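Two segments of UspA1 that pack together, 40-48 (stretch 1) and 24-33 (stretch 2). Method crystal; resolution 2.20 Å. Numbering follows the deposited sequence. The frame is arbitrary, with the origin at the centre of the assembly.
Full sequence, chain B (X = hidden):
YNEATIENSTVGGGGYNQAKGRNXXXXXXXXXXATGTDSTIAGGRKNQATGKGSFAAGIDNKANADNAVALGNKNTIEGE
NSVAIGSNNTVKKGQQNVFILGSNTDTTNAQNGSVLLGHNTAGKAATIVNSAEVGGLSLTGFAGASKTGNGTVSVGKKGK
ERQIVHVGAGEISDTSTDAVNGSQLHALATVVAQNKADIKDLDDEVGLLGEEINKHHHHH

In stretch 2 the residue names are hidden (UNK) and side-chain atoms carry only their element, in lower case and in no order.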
# COMPACT_ATOMS: atom_id res chain seq x y z
N THR B 40 -17.96 2.22 21.77
CA THR B 40 -19.08 1.71 20.98
C THR B 40 -18.84 0.26 20.56
O THR B 40 -17.80 -0.08 20.00
CB THR B 40 -19.29 2.55 19.68
OG1 THR B 40 -19.60 3.90 20.02
CG2 THR B 40 -20.42 2.01 18.85
N ILE B 41 -19.82 -0.58 20.81
CA ILE B 41 -19.81 -1.90 20.17
C ILE B 41 -21.07 -2.02 19.35
O ILE B 41 -22.16 -1.84 19.85
CB ILE B 41 -19.63 -3.03 21.17
CG1 ILE B 41 -18.30 -2.86 21.91
CG2 ILE B 41 -19.73 -4.40 20.49
CD1 ILE B 41 -18.23 -3.57 23.23
N ALA B 42 -20.89 -2.24 18.06
CA ALA B 42 -21.98 -2.30 17.15
C ALA B 42 -22.76 -3.63 17.35
O ALA B 42 -23.97 -3.66 17.14
CB ALA B 42 -21.50 -2.18 15.74
N GLY B 43 -22.07 -4.70 17.77
CA GLY B 43 -22.68 -6.02 17.84
C GLY B 43 -21.69 -7.15 17.75
O GLY B 43 -20.47 -6.95 17.78
N GLY B 44 -22.20 -8.36 17.61
CA GLY B 44 -21.37 -9.55 17.59
C GLY B 44 -21.28 -10.07 19.00
O GLY B 44 -22.22 -9.93 19.77
N ARG B 45 -20.13 -10.62 19.36
CA ARG B 45 -20.02 -11.53 20.50
C ARG B 45 -18.64 -11.40 21.10
O ARG B 45 -17.66 -11.40 20.39
CB ARG B 45 -20.23 -12.98 20.02
CG ARG B 45 -20.05 -14.06 21.16
CD ARG B 45 -20.66 -15.44 20.82
NE ARG B 45 -20.06 -16.07 19.63
CZ ARG B 45 -18.99 -16.87 19.65
NH1 ARG B 45 -18.37 -17.12 20.80
NH2 ARG B 45 -18.51 -17.41 18.52
N LYS B 46 -18.59 -11.32 22.43
CA LYS B 46 -17.33 -11.36 23.18
C LYS B 46 -16.39 -10.15 22.88
O LYS B 46 -15.18 -10.26 23.01
CB LYS B 46 -16.62 -12.66 22.88
CG LYS B 46 -16.15 -13.42 24.04
CD LYS B 46 -15.98 -14.89 23.58
CE LYS B 46 -14.54 -15.32 23.26
NZ LYS B 46 -14.50 -16.32 22.11
N ASN B 47 -16.96 -9.02 22.48
CA ASN B 47 -16.18 -7.80 22.23
C ASN B 47 -15.93 -6.97 23.50
O ASN B 47 -16.77 -6.92 24.41
CB ASN B 47 -16.85 -6.90 21.20
CG ASN B 47 -16.99 -7.56 19.83
OD1 ASN B 47 -16.00 -7.88 19.19
ND2 ASN B 47 -18.22 -7.78 19.39
N GLN B 48 -14.76 -6.34 23.54
CA GLN B 48 -14.45 -5.31 24.53
C GLN B 48 -14.12 -4.00 23.83
O GLN B 48 -13.68 -3.99 22.67
CB GLN B 48 -13.30 -5.72 25.42
CG GLN B 48 -13.57 -6.99 26.20
CD GLN B 48 -12.34 -7.45 26.92
OE1 GLN B 48 -11.38 -6.68 27.10
NE2 GLN B 48 -12.35 -8.72 27.34
N UNK B 24 -21.22 5.40 26.58
CA UNK B 24 -20.90 4.18 25.83
C UNK B 24 -22.19 3.53 25.26
O UNK B 24 -23.29 3.73 25.78
o UNK B 24 -20.99 2.76 27.75
c UNK B 24 -20.14 3.19 26.69
N UNK B 25 -22.02 2.73 24.21
CA UNK B 25 -23.09 2.09 23.50
C UNK B 25 -22.71 0.63 23.18
O UNK B 25 -21.65 0.37 22.61
c UNK B 25 -24.52 2.22 21.38
c UNK B 25 -23.33 2.83 22.15
o UNK B 25 -23.59 4.22 22.40
N UNK B 26 -23.57 -0.30 23.50
CA UNK B 26 -23.52 -1.64 22.92
C UNK B 26 -24.89 -1.87 22.21
O UNK B 26 -25.91 -1.97 22.87
c UNK B 26 -22.06 -2.55 24.80
c UNK B 26 -23.35 -4.13 23.35
c UNK B 26 -23.32 -2.76 24.00
N UNK B 27 -24.91 -1.93 20.89
CA UNK B 27 -26.19 -1.95 20.18
C UNK B 27 -26.92 -3.31 20.30
O UNK B 27 -28.12 -3.36 20.07
c UNK B 27 -26.05 -1.54 18.72
N UNK B 28 -26.18 -4.37 20.63
CA UNK B 28 -26.72 -5.71 20.70
C UNK B 28 -25.60 -6.76 20.74
O UNK B 28 -24.43 -6.45 21.05
N UNK B 29 -25.99 -8.01 20.44
CA UNK B 29 -25.12 -9.15 20.53
C UNK B 29 -25.02 -9.79 21.91
O UNK B 29 -25.86 -9.60 22.79
N UNK B 30 -23.97 -10.54 22.11
CA UNK B 30 -23.88 -11.34 23.31
C UNK B 30 -22.52 -11.16 23.97
O UNK B 30 -21.49 -11.27 23.31
o UNK B 30 -23.30 -16.42 27.28
c UNK B 30 -24.54 -14.59 26.29
c UNK B 30 -23.88 -13.74 24.12
c UNK B 30 -24.73 -13.72 25.24
c UNK B 30 -22.67 -15.58 25.12
c UNK B 30 -24.09 -12.80 22.96
c UNK B 30 -23.51 -15.53 26.23
c UNK B 30 -22.85 -14.68 24.10
N UNK B 31 -22.52 -10.89 25.27
CA UNK B 31 -21.27 -10.75 26.00
C UNK B 31 -20.34 -9.63 25.48
O UNK B 31 -19.10 -9.78 25.38
c UNK B 31 -20.54 -12.10 26.03
o UNK B 31 -19.93 -11.65 28.29
n UNK B 31 -18.61 -13.05 27.11
c UNK B 31 -19.66 -12.24 27.24
N UNK B 32 -20.95 -8.49 25.16
CA UNK B 32 -20.20 -7.32 24.78
C UNK B 32 -20.02 -6.33 25.96
O UNK B 32 -20.96 -5.97 26.62
c UNK B 32 -20.80 -7.62 22.30
o UNK B 32 -19.76 -8.21 21.99
c UNK B 32 -20.85 -6.69 23.55
n UNK B 32 -21.92 -7.74 21.58
N UNK B 33 -18.80 -5.88 26.20
CA UNK B 33 -18.50 -4.97 27.29
C UNK B 33 -17.88 -3.67 26.77
O UNK B 33 -16.70 -3.67 26.34
o UNK B 33 -16.08 -5.57 31.41
c UNK B 33 -16.63 -6.19 30.45
o UNK B 33 -16.32 -7.38 30.13
c UNK B 33 -17.47 -5.64 28.17
c UNK B 33 -17.69 -5.46 29.63
O HOH W 1 -21.16 5.31 22.46
O HOH W 2 -16.56 -9.36 26.27

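Position 24 has two side-chain atoms, one carbon and then one oxygen, and they touch nothing on stretch 1. That is a serine. The CA-to-CB bond of S24 points sideways.

Position 25 has a CB that carries one oxygen and one carbon. The CB lies 4.4 Å from T40 OG1. This branching, with three side-chain atoms, is threonine. T25 pairs with T40 in parallel register, CA to CA 4.8 Å, and both side chains lie on the same face of the sheet. Water 1 donates to T25 OG1 at 2.7 Å and accepts from T40 OG1 at 3.2 Å, so it links the two hydroxyls. The backbone O of T25 accepts from I41 N at 2.7 Å.

Position 26 has three carbons, a CB carrying two more, and no polar atom. One of the two outer carbons lies 4.3 Å from I41 CD1, an apolar contact. That is valine. V26 is bridged to I41, and the two side chains share the other face. The carbon near I41 is CG2.

Position 27 has a single side-chain carbon, the CB, which points toward stretch 1 and sits 3.4 Å from A42 O. It is alanine. The backbone N of A27 donates to I41 O at 2.9 Å.

Position 28 has no side-chain atoms, and its backbone O comes 3.7 Å from the CA of G43. It is glycine.

Position 29 also lacks a side chain, and its CA comes 3.1 Å from G44 O. It is glycine, and here the contact explains the absence. An ideal CB on G29 would fall 1.9 Å from G44 O, a clash. The positive phi of 85° also favours glycine.

Position 30 has one carbon, then a ring of six carbons bearing an oxygen. R45 CD lies at the edge of the ring, near its plane. That is tyrosine. R45 CD is 4.0 Å from Y30 CD2. The backbone of Y30 is tied to stretch 1 through both its N and its O: the N donates to G44 O at 3.0 Å, and the O accepts from K46 N at 3.0 Å.

Position 31 has two carbons, the second carrying one oxygen and one nitrogen. The nitrogen is 4.0 Å from K46 CG. That is the pattern of asparagine. Water 2 donates to N31 O at 2.7 Å and to N47 O at 3.1 Å.

Position 32 has the same atoms. Its side-chain nitrogen is 2.9 Å from G44 O, and its side-chain oxygen is 3.0 Å from N47 N. It is asparagine. N32 ND2 donates to G44 O, and N32 OD1 accepts from N47 N.

Position 33 has three carbons, the third carrying two oxygens: a carboxylate. Its side chain comes no nearer than 4.0 Å to stretch 1, but its backbone O lies 3.5 Å from I41 CD1. It is glutamate. The N of E33 donates to N47 O at 2.9 Å.

The contact works mainly through backbone. Parallel pairing at T25 and V26 starts it, and hydrogen bonds around Y30 and E33 continue it. The N32 side chain bonds to the backbone of stretch 1 at both G44 and N47. Together the stretches bury 649 Å².

Stretch 2 24-33: STVAGGYNNE
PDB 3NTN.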